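Protein-L-isoaspartate O-methyltransferase beta-aspartate methyltransferase (Plasmodium falciparum, PDB 2PBF) probably transfers a methyl group from S-adenosylmethionine to L-isoaspartyl residues of damaged proteins, as the first step of their repair. Local coordinates at residues 79-90 against 107-116; 180-191 against 201-209. All coordinates share one frame; numbering follows the deposited sequence.

Interaction 1 (79-90 against 107-116); sequences KPGSRAIDVGSG and NKNSYVIGLE. With SAH (S-adenosyl-L-homocysteine), chain C.
Glu116 meets the glycine-containing loop 88-90 that follows strand 83-87: Gly90 N donates to Glu116 OE1 over 3.1 Å, reaching the oxygen from above the carboxylate plane. The same carboxylate meets both ribose hydroxyls of S-adenosyl-L-homocysteine: O3' donates to OE1 at 2.8 Å, while O2' lies very close to OE2, a bond so short that its exact length is doubtful. A bend at chi2 turns the Glu116 chain back toward Gly90, and Val118 N also donates to OE2. Gly88 lies against the ribose, its CA 3.2 Å from O4' of the ligand. Two donors, Gly88 N and Ser89 N, converge on Leu115 O, the first nearly in line with the carbonyl and the second 43° out of its plane. This is the cofactor end of a Rossmann-like beta-alpha-beta unit: strands 83-87 and 111-116 run parallel, 15° apart, joined through helix 93-101. Further along, Ile85 CG1 packs on Ile113 CG2 at 3.6 Å, the two side chains side by side. Arg83 lays its guanidinium obliquely near Tyr111, planes 16° apart, with NH2 3.4 Å from CD2, while its NH1 binds Leu160 O and Leu162 O. At the far end Gly81 N donates to Ser110 OG at 2.8 Å, and Met102 O also bonds that hydroxyl.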
loop_
_atom_site.group_PDB
_atom_site.type_symbol
_atom_site.label_atom_id
_atom_site.label_comp_id
_atom_site.label_asym_id
_atom_site.label_seq_id
_atom_site.Cartn_x
_atom_site.Cartn_y
_atom_site.Cartn_z
ATOM N N LYS A 79 -6.155 9.809 6.118
ATOM C CA LYS A 79 -6.906 11.077 6.168
ATOM C C LYS A 79 -6.135 12.239 5.548
ATOM O O LYS A 79 -4.922 12.321 5.676
ATOM C CB LYS A 79 -7.295 11.421 7.606
ATOM C CG LYS A 79 -8.322 10.455 8.237
ATOM C CD LYS A 79 -9.744 10.717 7.694
ATOM C CE LYS A 79 -10.695 9.542 7.863
ATOM N NZ LYS A 79 -11.195 9.342 9.273
ATOM N N PRO A 80 -6.837 13.152 4.879
ATOM C CA PRO A 80 -6.059 14.305 4.401
ATOM C C PRO A 80 -5.380 14.990 5.598
ATOM O O PRO A 80 -5.983 15.135 6.652
ATOM C CB PRO A 80 -7.108 15.221 3.784
ATOM C CG PRO A 80 -8.293 14.328 3.513
ATOM C CD PRO A 80 -8.262 13.234 4.524
ATOM N N GLY A 81 -4.125 15.367 5.448
ATOM C CA GLY A 81 -3.436 16.006 6.547
ATOM C C GLY A 81 -2.517 15.024 7.196
ATOM O O GLY A 81 -1.663 15.405 7.972
ATOM N N SER A 82 -2.675 13.746 6.857
ATOM C CA SER A 82 -1.871 12.698 7.477
ATOM C C SER A 82 -0.722 12.226 6.617
ATOM O O SER A 82 -0.553 12.685 5.475
ATOM C CB SER A 82 -2.757 11.524 7.890
ATOM O OG SER A 82 -3.317 11.783 9.179
ATOM N N ARG A 83 0.074 11.316 7.180
ATOM C CA ARG A 83 1.257 10.765 6.533
ATOM C C ARG A 83 1.132 9.238 6.432
ATOM O O ARG A 83 0.910 8.557 7.438
ATOM C CB ARG A 83 2.517 11.140 7.307
ATOM C CG ARG A 83 2.636 12.631 7.612
ATOM C CD ARG A 83 3.981 12.971 8.225
ATOM N NE ARG A 83 5.064 13.082 7.238
ATOM C CZ ARG A 83 6.195 12.384 7.273
ATOM N NH1 ARG A 83 6.412 11.486 8.244
ATOM N NH2 ARG A 83 7.105 12.572 6.332
ATOM N N ALA A 84 1.281 8.731 5.213
ATOM C CA ALA A 84 1.177 7.290 4.893
ATOM C C ALA A 84 2.447 6.813 4.182
ATOM O O ALA A 84 3.107 7.575 3.471
ATOM C CB ALA A 84 -0.038 7.036 4.003
ATOM N N ILE A 85 2.808 5.553 4.403
ATOM C CA ILE A 85 3.925 4.934 3.700
ATOM C C ILE A 85 3.477 3.562 3.193
ATOM O O ILE A 85 2.824 2.800 3.915
ATOM C CB ILE A 85 5.250 4.890 4.560
ATOM C CG1 ILE A 85 6.385 4.182 3.809
ATOM C CG2 ILE A 85 5.013 4.292 5.979
ATOM C CD1 ILE A 85 7.760 4.395 4.475
ATOM N N ASP A 86 3.791 3.295 1.931
ATOM C CA ASP A 86 3.462 2.031 1.288
ATOM C C ASP A 86 4.773 1.315 1.118
ATOM O O ASP A 86 5.622 1.716 0.292
ATOM C CB ASP A 86 2.791 2.277 -0.065
ATOM C CG ASP A 86 2.336 1.009 -0.753
ATOM O OD1 ASP A 86 2.232 -0.049 -0.110
ATOM O OD2 ASP A 86 2.048 1.073 -1.976
ATOM N N VAL A 87 4.948 0.269 1.913
ATOM C CA VAL A 87 6.181 -0.481 1.901
ATOM C C VAL A 87 6.048 -1.654 0.925
ATOM O O VAL A 87 5.304 -2.593 1.186
ATOM C CB VAL A 87 6.524 -1.036 3.313
ATOM C CG1 VAL A 87 7.834 -1.888 3.251
ATOM C CG2 VAL A 87 6.646 0.115 4.343
ATOM N N GLY A 88 6.788 -1.592 -0.182
ATOM C CA GLY A 88 6.712 -2.607 -1.238
ATOM C C GLY A 88 5.702 -2.120 -2.240
ATOM O O GLY A 88 4.716 -2.811 -2.545
ATOM N N SER A 89 5.931 -0.914 -2.756
ATOM C CA SER A 89 4.889 -0.217 -3.485
ATOM C C SER A 89 4.569 -0.886 -4.837
ATOM O O SER A 89 3.457 -0.735 -5.343
ATOM C CB SER A 89 5.209 1.290 -3.609
ATOM O OG SER A 89 6.521 1.505 -4.115
ATOM N N GLY A 90 5.537 -1.621 -5.398
ATOM C CA GLY A 90 5.287 -2.514 -6.525
ATOM C C GLY A 90 4.830 -1.804 -7.774
ATOM O O GLY A 90 5.567 -0.975 -8.311
ATOM N N ASN A 107 -4.067 19.046 -0.548
ATOM C CA ASN A 107 -3.630 19.173 0.839
ATOM C C ASN A 107 -2.108 19.015 0.984
ATOM O O ASN A 107 -1.548 17.915 0.840
ATOM C CB ASN A 107 -4.405 18.192 1.714
ATOM C CG ASN A 107 -4.322 18.506 3.200
ATOM O OD1 ASN A 107 -3.293 18.901 3.712
ATOM N ND2 ASN A 107 -5.430 18.310 3.899
ATOM N N LYS A 108 -1.435 20.122 1.298
ATOM C CA LYS A 108 0.038 20.150 1.356
ATOM C C LYS A 108 0.581 19.474 2.594
ATOM O O LYS A 108 1.769 19.162 2.659
ATOM C CB LYS A 108 0.561 21.600 1.283
ATOM C CG LYS A 108 0.240 22.298 -0.036
ATOM C CD LYS A 108 0.568 23.793 0.014
ATOM C CE LYS A 108 -0.172 24.535 -1.108
ATOM N NZ LYS A 108 -1.646 24.528 -0.775
ATOM N N ASN A 109 -0.280 19.261 3.583
ATOM C CA ASN A 109 0.114 18.552 4.789
ATOM C C ASN A 109 0.015 17.048 4.637
ATOM O O ASN A 109 0.649 16.318 5.385
ATOM C CB ASN A 109 -0.705 18.979 5.997
ATOM C CG ASN A 109 -0.347 20.370 6.488
ATOM O OD1 ASN A 109 -1.230 21.155 6.773
ATOM N ND2 ASN A 109 0.928 20.668 6.587
ATOM N N SER A 110 -0.801 16.598 3.692
ATOM C CA SER A 110 -0.866 15.175 3.339
ATOM C C SER A 110 0.477 14.756 2.796
ATOM O O SER A 110 1.127 15.511 2.070
ATOM C CB SER A 110 -1.915 14.930 2.274
ATOM O OG SER A 110 -3.208 14.995 2.825
ATOM N N TYR A 111 0.917 13.561 3.175
ATOM C CA TYR A 111 2.141 13.047 2.653
ATOM C C TYR A 111 2.037 11.538 2.352
ATOM O O TYR A 111 1.609 10.750 3.208
ATOM C CB TYR A 111 3.243 13.343 3.646
ATOM C CG TYR A 111 4.614 13.008 3.157
ATOM C CD1 TYR A 111 5.276 13.836 2.249
ATOM C CD2 TYR A 111 5.255 11.866 3.602
ATOM C CE1 TYR A 111 6.568 13.510 1.804
ATOM C CE2 TYR A 111 6.517 11.536 3.159
ATOM C CZ TYR A 111 7.169 12.359 2.264
ATOM O OH TYR A 111 8.442 12.019 1.858
ATOM N N VAL A 112 2.443 11.144 1.143
ATOM C CA VAL A 112 2.461 9.725 0.763
ATOM C C VAL A 112 3.804 9.319 0.147
ATOM O O VAL A 112 4.304 9.972 -0.776
ATOM C CB VAL A 112 1.299 9.375 -0.191
ATOM C CG1 VAL A 112 1.290 7.864 -0.554
ATOM C CG2 VAL A 112 -0.039 9.771 0.431
ATOM N N ILE A 113 4.387 8.238 0.661
ATOM C CA ILE A 113 5.658 7.748 0.118
ATOM C C ILE A 113 5.560 6.248 -0.170
ATOM O O ILE A 113 5.034 5.509 0.648
ATOM C CB ILE A 113 6.906 8.154 1.030
ATOM C CG1 ILE A 113 8.231 7.863 0.347
ATOM C CG2 ILE A 113 6.906 7.476 2.396
ATOM C CD1 ILE A 113 9.461 8.414 1.141
ATOM N N GLY A 114 6.004 5.825 -1.358
ATOM C CA GLY A 114 6.152 4.408 -1.672
ATOM C C GLY A 114 7.617 4.011 -1.626
ATOM O O GLY A 114 8.464 4.684 -2.194
ATOM N N LEU A 115 7.930 2.931 -0.928
ATOM C CA LEU A 115 9.283 2.368 -0.969
ATOM C C LEU A 115 9.258 1.052 -1.722
ATOM O O LEU A 115 8.435 0.182 -1.434
ATOM C CB LEU A 115 9.807 2.111 0.445
ATOM C CG LEU A 115 10.662 3.135 1.192
ATOM C CD1 LEU A 115 10.179 4.590 1.077
ATOM C CD2 LEU A 115 10.762 2.712 2.658
ATOM N N GLU A 116 10.180 0.909 -2.670
ATOM C CA GLU A 116 10.275 -0.290 -3.475
ATOM C C GLU A 116 11.746 -0.722 -3.634
ATOM O O GLU A 116 12.595 0.062 -4.093
ATOM C CB GLU A 116 9.585 -0.081 -4.824
ATOM C CG GLU A 116 9.864 -1.168 -5.823
ATOM C CD GLU A 116 9.408 -2.533 -5.329
ATOM O OE1 GLU A 116 8.354 -2.630 -4.669
ATOM O OE2 GLU A 116 10.113 -3.510 -5.582
HETATM N N SAH C . 1.354 -3.158 -3.277
HETATM C CA SAH C . 2.069 -3.847 -4.382
HETATM C CB SAH C . 2.575 -5.178 -3.888
HETATM C CG SAH C . 3.678 -5.659 -4.821
HETATM S SD SAH C . 4.350 -7.237 -4.291
HETATM C C SAH C . 1.217 -4.022 -5.643
HETATM O O SAH C . 0.057 -4.423 -5.528
HETATM O OXT SAH C . 1.677 -3.760 -6.784
HETATM C "C5'" SAH C . 5.392 -6.597 -2.956
HETATM C "C4'" SAH C . 6.520 -5.655 -3.378
HETATM O "O4'" SAH C . 7.380 -5.536 -2.279
HETATM C "C3'" SAH C . 7.390 -6.095 -4.547
HETATM O "O3'" SAH C . 7.322 -5.112 -5.568
HETATM C "C2'" SAH C . 8.788 -6.222 -3.962
HETATM O "O2'" SAH C . 9.790 -5.809 -4.865
HETATM C "C1'" SAH C . 8.694 -5.303 -2.761
HETATM N N9 SAH C . 9.622 -5.597 -1.647
HETATM C C8 SAH C . 9.992 -6.835 -1.208
HETATM N N7 SAH C . 10.807 -6.674 -0.139
HETATM C C5 SAH C . 10.987 -5.356 0.099
HETATM C C6 SAH C . 11.743 -4.650 1.041
HETATM N N6 SAH C . 12.490 -5.254 1.956
HETATM N N1 SAH C . 11.696 -3.280 1.049
HETATM C C2 SAH C . 10.934 -2.610 0.110
HETATM N N3 SAH C . 10.215 -3.327 -0.813
HETATM C C4 SAH C . 10.233 -4.676 -0.831
HETATM O O HOH W 1 3.989 16.041 6.147
#

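Interaction 2 (180-191 against 201-209); sequences VDLLAENGKLII and LYEITKKNG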
loop_
_atom_site.group_PDB
_atom_site.type_symbol
_atom_site.label_atom_id
_atom_site.label_comp_id
_atom_site.label_asym_id
_atom_site.label_seq_id
_atom_site.Cartn_x
_atom_site.Cartn_y
_atom_site.Cartn_z
ATOM N N VAL A 180 7.631 -0.420 13.439
ATOM C CA VAL A 180 7.104 -0.022 14.757
ATOM C C VAL A 180 7.565 1.383 15.157
ATOM O O VAL A 180 6.813 2.145 15.769
ATOM C CB VAL A 180 7.444 -1.072 15.872
ATOM C CG1 VAL A 180 7.224 -0.507 17.283
ATOM C CG2 VAL A 180 6.630 -2.315 15.674
ATOM N N ASP A 181 8.800 1.725 14.825
ATOM C CA ASP A 181 9.319 3.058 15.170
ATOM C C ASP A 181 8.823 4.161 14.254
ATOM O O ASP A 181 8.804 5.324 14.633
ATOM C CB ASP A 181 10.852 3.043 15.203
ATOM C CG ASP A 181 11.394 2.198 16.346
ATOM O OD1 ASP A 181 10.618 1.877 17.279
ATOM O OD2 ASP A 181 12.580 1.848 16.297
ATOM N N LEU A 182 8.431 3.791 13.042
ATOM C CA LEU A 182 7.962 4.753 12.053
ATOM C C LEU A 182 6.516 5.106 12.324
ATOM O O LEU A 182 5.996 6.049 11.770
ATOM C CB LEU A 182 8.157 4.210 10.636
ATOM C CG LEU A 182 9.574 4.219 10.047
ATOM C CD1 LEU A 182 9.537 3.740 8.612
ATOM C CD2 LEU A 182 10.248 5.587 10.113
ATOM N N LEU A 183 5.890 4.357 13.223
ATOM C CA LEU A 183 4.475 4.449 13.477
ATOM C C LEU A 183 4.125 5.583 14.447
ATOM O O LEU A 183 4.694 5.679 15.536
ATOM C CB LEU A 183 3.992 3.092 14.002
ATOM C CG LEU A 183 2.503 2.762 14.095
ATOM C CD1 LEU A 183 1.842 2.871 12.718
ATOM C CD2 LEU A 183 2.330 1.369 14.684
ATOM N N ALA A 184 3.170 6.427 14.049
ATOM C CA ALA A 184 2.674 7.515 14.895
ATOM C C ALA A 184 1.664 7.046 15.944
ATOM O O ALA A 184 1.031 5.984 15.813
ATOM C CB ALA A 184 2.056 8.643 14.037
ATOM N N GLU A 185 1.504 7.853 16.986
ATOM C CA GLU A 185 0.461 7.612 17.961
ATOM C C GLU A 185 -0.871 7.513 17.228
ATOM O O GLU A 185 -1.181 8.358 16.390
ATOM C CB GLU A 185 0.432 8.741 18.992
ATOM C CG GLU A 185 -0.747 8.685 19.964
ATOM C CD GLU A 185 -0.634 7.561 20.986
ATOM O OE1 GLU A 185 0.481 6.976 21.127
ATOM O OE2 GLU A 185 -1.671 7.282 21.649
ATOM N N ASN A 186 -1.638 6.466 17.536
ATOM C CA ASN A 186 -2.934 6.201 16.904
ATOM C C ASN A 186 -2.864 5.701 15.466
ATOM O O ASN A 186 -3.909 5.445 14.851
ATOM C CB ASN A 186 -3.860 7.428 16.946
ATOM C CG ASN A 186 -4.191 7.877 18.355
ATOM O OD1 ASN A 186 -4.311 9.086 18.612
ATOM N ND2 ASN A 186 -4.339 6.925 19.274
ATOM N N GLY A 187 -1.649 5.588 14.929
ATOM C CA GLY A 187 -1.450 5.097 13.571
ATOM C C GLY A 187 -1.747 3.609 13.501
ATOM O O GLY A 187 -1.663 2.899 14.544
ATOM N N LYS A 188 -2.114 3.144 12.297
ATOM C CA LYS A 188 -2.249 1.713 11.981
ATOM C C LYS A 188 -1.218 1.200 10.972
ATOM O O LYS A 188 -0.918 1.872 9.976
ATOM C CB LYS A 188 -3.665 1.393 11.492
ATOM C CG LYS A 188 -4.614 1.104 12.636
ATOM C CD LYS A 188 -6.056 1.365 12.317
ATOM C CE LYS A 188 -6.875 1.075 13.582
ATOM N NZ LYS A 188 -8.330 1.008 13.293
ATOM N N LEU A 189 -0.705 -0.003 11.238
ATOM C CA LEU A 189 0.238 -0.719 10.371
ATOM C C LEU A 189 -0.434 -2.033 10.011
ATOM O O LEU A 189 -0.880 -2.772 10.895
ATOM C CB LEU A 189 1.527 -1.038 11.132
ATOM C CG LEU A 189 2.962 -1.281 10.620
ATOM C CD1 LEU A 189 3.780 -1.866 11.805
ATOM C CD2 LEU A 189 3.139 -2.156 9.387
ATOM N N ILE A 190 -0.529 -2.286 8.717
ATOM C CA ILE A 190 -1.072 -3.517 8.141
ATOM C C ILE A 190 0.088 -4.280 7.516
ATOM O O ILE A 190 0.774 -3.775 6.642
ATOM C CB ILE A 190 -2.135 -3.187 7.047
ATOM C CG1 ILE A 190 -3.386 -2.561 7.667
ATOM C CG2 ILE A 190 -2.463 -4.419 6.157
ATOM C CD1 ILE A 190 -4.128 -3.472 8.626
ATOM N N ILE A 191 0.317 -5.500 7.979
ATOM C CA ILE A 191 1.490 -6.232 7.548
ATOM C C ILE A 191 1.289 -7.744 7.638
ATOM O O ILE A 191 0.765 -8.229 8.630
ATOM C CB ILE A 191 2.752 -5.793 8.382
ATOM C CG1 ILE A 191 3.974 -6.629 8.016
ATOM C CG2 ILE A 191 2.452 -5.792 9.907
ATOM C CD1 ILE A 191 5.282 -6.100 8.619
ATOM N N LEU A 201 -1.981 -11.756 8.270
ATOM C CA LEU A 201 -2.150 -10.319 8.173
ATOM C C LEU A 201 -2.470 -9.729 9.533
ATOM O O LEU A 201 -3.478 -10.087 10.135
ATOM C CB LEU A 201 -3.245 -9.944 7.156
ATOM C CG LEU A 201 -3.270 -8.476 6.704
ATOM C CD1 LEU A 201 -2.157 -8.193 5.694
ATOM C CD2 LEU A 201 -4.623 -8.182 6.110
ATOM N N TYR A 202 -1.606 -8.816 9.980
ATOM C CA TYR A 202 -1.701 -8.149 11.274
ATOM C C TYR A 202 -2.062 -6.679 11.145
ATOM O O TYR A 202 -1.563 -5.975 10.270
ATOM C CB TYR A 202 -0.366 -8.255 12.034
ATOM C CG TYR A 202 -0.249 -9.494 12.871
ATOM C CD1 TYR A 202 0.211 -10.689 12.328
ATOM C CD2 TYR A 202 -0.625 -9.474 14.218
ATOM C CE1 TYR A 202 0.303 -11.829 13.095
ATOM C CE2 TYR A 202 -0.545 -10.600 15.005
ATOM C CZ TYR A 202 -0.082 -11.779 14.449
ATOM O OH TYR A 202 -0.001 -12.897 15.256
ATOM N N GLU A 203 -2.936 -6.222 12.020
ATOM C CA GLU A 203 -3.146 -4.796 12.215
ATOM C C GLU A 203 -2.531 -4.347 13.549
ATOM O O GLU A 203 -2.986 -4.728 14.636
ATOM C CB GLU A 203 -4.627 -4.448 12.137
ATOM C CG GLU A 203 -4.916 -2.982 12.365
ATOM C CD GLU A 203 -6.385 -2.694 12.271
ATOM O OE1 GLU A 203 -6.968 -2.906 11.180
ATOM O OE2 GLU A 203 -6.958 -2.263 13.300
ATOM N N ILE A 204 -1.485 -3.542 13.445
ATOM C CA ILE A 204 -0.781 -3.042 14.594
ATOM C C ILE A 204 -1.097 -1.556 14.812
ATOM O O ILE A 204 -1.047 -0.757 13.871
ATOM C CB ILE A 204 0.708 -3.317 14.438
ATOM C CG1 ILE A 204 0.917 -4.835 14.267
ATOM C CG2 ILE A 204 1.461 -2.776 15.632
ATOM C CD1 ILE A 204 2.103 -5.233 13.474
ATOM N N THR A 205 -1.446 -1.206 16.051
ATOM C CA THR A 205 -1.800 0.169 16.434
ATOM C C THR A 205 -0.910 0.647 17.585
ATOM O O THR A 205 -0.395 -0.165 18.339
ATOM C CB THR A 205 -3.274 0.253 16.848
ATOM O OG1 THR A 205 -4.077 -0.474 15.904
ATOM C CG2 THR A 205 -3.754 1.706 16.896
ATOM N N LYS A 206 -0.704 1.959 17.701
ATOM C CA LYS A 206 0.013 2.540 18.848
ATOM C C LYS A 206 -0.983 3.326 19.700
ATOM O O LYS A 206 -1.748 4.140 19.167
ATOM C CB LYS A 206 1.146 3.451 18.367
ATOM C CG LYS A 206 2.190 3.802 19.422
ATOM C CD LYS A 206 3.512 4.305 18.782
ATOM C CE LYS A 206 4.401 3.157 18.328
ATOM N NZ LYS A 206 5.642 3.653 17.677
ATOM N N LYS A 207 -1.000 3.067 21.008
ATOM C CA LYS A 207 -1.927 3.786 21.909
ATOM C C LYS A 207 -1.266 4.427 23.146
ATOM O O LYS A 207 -1.865 5.265 23.836
ATOM C CB LYS A 207 -3.174 2.953 22.246
ATOM C CG LYS A 207 -4.108 2.741 21.047
ATOM C CD LYS A 207 -5.582 3.004 21.386
ATOM C CE LYS A 207 -6.185 1.926 22.322
ATOM N NZ LYS A 207 -7.661 2.072 22.505
ATOM N N ASN A 208 -0.029 4.027 23.419
ATOM C CA ASN A 208 0.928 4.934 24.042
ATOM C C ASN A 208 2.257 4.824 23.312
ATOM O O ASN A 208 2.630 5.741 22.579
ATOM C CB ASN A 208 1.048 4.735 25.560
ATOM C CG ASN A 208 0.193 5.749 26.358
ATOM O OD1 ASN A 208 -0.817 5.385 26.970
ATOM N ND2 ASN A 208 0.604 7.026 26.345
ATOM N N GLY A 209 2.936 3.691 23.462
ATOM C CA GLY A 209 4.222 3.472 22.806
ATOM C C GLY A 209 4.393 2.041 22.347
ATOM O O GLY A 209 4.211 1.100 23.125
HETATM O O HOH W 2 -8.706 -0.980 10.771
#
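Lys206 extends across the corner between helix 177-182 and strand 187-195, and its ammonium ends among main-chain carbonyls. NZ donates to Val180 O at 2.7 Å, almost straight down the C=O direction, and to Leu183 O at 3.1 Å, from 27° outside that carbonyl's plane. The chain leaves with CG anti to the backbone N (chi1 -164°) and bends at chi3, which turns CE and NZ toward the carbonyls of Val180 and Leu183. The type II turn from Ala184 to Gly187 is tied to segment 201-209 by Asn186 N donating to Lys206 O.

Strands 187-191 and 201-205 form an antiparallel hairpin, their directions 161° apart, with Leu189-Ile204 and Ile191-Tyr202 as the hydrogen-bonded pairs. On the face holding Leu189, Ile191 and Ile204, the side chains of Leu189 and Ile204 lie alongside each other, pointing the same way. Ile204 CD1 swings across to Ile191 CG2, 3.6 Å away, and Leu175 packs on Ile204 from outside the hairpin.

The other face is mixed. Ile190 CD1 rests on Glu203 CB at 3.7 Å, and its CG2 branch meets Leu201 CD1 at 3.8 Å. The extended Lys188 runs beside Thr205 and slants over Glu203, bringing NZ to 3.5 Å from OE2 in a salt bridge. A water accepts from Lys188 NZ and donates to Glu203 OE1 at 2.6 Å, closing a second path between the charges, while Arg73 of helix 64-74 holds OE1 in another salt bridge.

Glu203 thus shares its negative charge between a lysine and an arginine, which would be expected to stabilise the carboxylate, whereas the ammonium of Lys206 is met by two carbonyl dipoles and links Val180 of helix 177-182 and the following Leu183 to the hairpin.

How the interactions relate
Both interactions belong to one seven-stranded mixed sheet, ordered 142-146, 111-116, 83-87, 163-168, 187-195, 198-205, 212-219. Interaction 1 pairs the second and third strands and interaction 2 the fifth and sixth, so strand 163-168 separates them and hydrogen-bonds to a strand of each. Their centres are 15 Å apart and their nearest atoms about 5 Å, without touching. Along the chain they follow in series, 79-116 closing before 180 begins. The first lies in the parallel part, which contributes Glu116 and the 88-90 loop to the cofactor-product pocket; Ile191's side chain in the second is about 10 Å from the ligand. The parallel Rossmann-like core runs as far as strand 187-195, where the hairpin reverses direction, and strand 212-219 completes the sheet.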